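Local coordinates for DNA alpha-glucosyltransferase (Enterobacteria phage T4, PDB 1XV5), which is a phage-encoded DNA glycosyltransferase of the GT-B fold, built from two parallel-sheet domains, at residues F241-I244 with K245-G248. Numbering follows the deposited sequence.
Sequences FIAI and KEKG
Ile-242 and Glu-246 meet one turn apart on the last stretch of helix 239-246, which ends in a Schellman motif at Gly-248. The Glu-246 chain runs extended beyond CG back over the preceding turn, its CG anti to the carbonyl carbon (chi1 -70°), and crosses the isoleucine side chain at a slant. OE1 of Glu-246 lies 3.5 Å from CG2 of Ile-242, a van der Waals contact that leaves the carboxylate on the exposed surface, where a charged residue is at home. Beneath it, Glu-246 N bonds Ile-242 O at 3.2 Å, almost straight (169°) and in the carbonyl plane. One residue earlier, a water bridges the i to i+4 pair, donating to Phe-241 O and accepting from Lys-245 N. The greasy face suits the interior: Ile-244 packs on Phe-212 and Phe-216 of helix 212-223, and the Phe-241 ring meets Tyr-251 edge-to-face. Lys-247 bends at chi2 and chi3, its ammonium making a cation-pi contact with Tyr-213. Gly-248 adopts positive phi (77°), easy for a residue lacking CB. As the helix unwinds, Lys-247 N bonds Ala-243 O at 3.0 Å, tilted from the carbonyl plane, and Ile-244 O weakly, while CG of Lys-247 also sits 3.0 Å from Ala-243 O.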
loop_
_atom_site.group_PDB
_atom_site.type_symbol
_atom_site.label_atom_id
_atom_site.label_comp_id
_atom_site.label_asym_id
_atom_site.label_seq_id
_atom_site.Cartn_x
_atom_site.Cartn_y
_atom_site.Cartn_z
ATOM N N PHE A 241 -10.596 0.426 -16.337
ATOM C CA PHE A 241 -11.493 1.550 -16.109
ATOM C C PHE A 241 -12.561 1.612 -17.196
ATOM O O PHE A 241 -13.718 1.925 -16.926
ATOM C CB PHE A 241 -10.727 2.877 -16.082
ATOM C CG PHE A 241 -11.570 4.033 -15.633
ATOM C CD1 PHE A 241 -11.746 4.288 -14.276
ATOM C CD2 PHE A 241 -12.271 4.803 -16.558
ATOM C CE1 PHE A 241 -12.619 5.290 -13.842
ATOM C CE2 PHE A 241 -13.143 5.802 -16.138
ATOM C CZ PHE A 241 -13.319 6.045 -14.775
ATOM N N ILE A 242 -12.170 1.316 -18.430
ATOM C CA ILE A 242 -13.107 1.356 -19.549
ATOM C C ILE A 242 -14.297 0.423 -19.322
ATOM O O ILE A 242 -15.405 0.687 -19.791
ATOM C CB ILE A 242 -12.386 0.985 -20.869
ATOM C CG1 ILE A 242 -11.375 2.083 -21.213
ATOM C CG2 ILE A 242 -13.394 0.815 -22.004
ATOM C CD1 ILE A 242 -10.427 1.731 -22.338
ATOM N N ALA A 243 -14.065 -0.655 -18.585
ATOM C CA ALA A 243 -15.119 -1.625 -18.306
ATOM C C ALA A 243 -16.281 -1.001 -17.539
ATOM O O ALA A 243 -17.420 -1.446 -17.661
ATOM C CB ALA A 243 -14.547 -2.799 -17.521
ATOM N N ILE A 244 -15.991 0.027 -16.746
ATOM C CA ILE A 244 -17.025 0.692 -15.961
ATOM C C ILE A 244 -18.105 1.304 -16.852
ATOM O O ILE A 244 -19.299 1.086 -16.635
ATOM C CB ILE A 244 -16.413 1.791 -15.071
ATOM C CG1 ILE A 244 -15.406 1.159 -14.102
ATOM C CG2 ILE A 244 -17.514 2.516 -14.306
ATOM C CD1 ILE A 244 -14.558 2.171 -13.341
ATOM N N LYS A 245 -17.682 2.070 -17.853
ATOM C CA LYS A 245 -18.616 2.702 -18.777
ATOM C C LYS A 245 -19.366 1.638 -19.569
ATOM O O LYS A 245 -20.574 1.743 -19.775
ATOM C CB LYS A 245 -17.873 3.626 -19.747
ATOM C CG LYS A 245 -18.764 4.198 -20.852
ATOM C CD LYS A 245 -17.975 5.062 -21.824
ATOM C CE LYS A 245 -18.830 5.491 -23.017
ATOM N NZ LYS A 245 -20.033 6.277 -22.616
ATOM N N GLU A 246 -18.639 0.620 -20.015
ATOM C CA GLU A 246 -19.236 -0.466 -20.780
ATOM C C GLU A 246 -20.372 -1.121 -20.005
ATOM O O GLU A 246 -21.360 -1.562 -20.593
ATOM C CB GLU A 246 -18.174 -1.514 -21.134
ATOM C CG GLU A 246 -17.151 -1.037 -22.155
ATOM C CD GLU A 246 -16.066 -2.061 -22.435
ATOM O OE1 GLU A 246 -15.280 -1.849 -23.382
ATOM O OE2 GLU A 246 -15.992 -3.077 -21.710
ATOM N N LYS A 247 -20.241 -1.175 -18.682
ATOM C CA LYS A 247 -21.274 -1.789 -17.859
ATOM C C LYS A 247 -22.415 -0.826 -17.559
ATOM O O LYS A 247 -23.378 -1.181 -16.880
ATOM C CB LYS A 247 -20.665 -2.330 -16.562
ATOM C CG LYS A 247 -19.569 -3.353 -16.820
ATOM C CD LYS A 247 -19.520 -4.446 -15.765
ATOM C CE LYS A 247 -19.128 -3.915 -14.407
ATOM N NZ LYS A 247 -18.992 -5.021 -13.418
ATOM N N GLY A 248 -22.303 0.393 -18.075
ATOM C CA GLY A 248 -23.347 1.381 -17.875
ATOM C C GLY A 248 -23.386 2.044 -16.514
ATOM O O GLY A 248 -24.413 2.600 -16.124
HETATM O O HOH W 1 -15.169 3.808 -18.224
#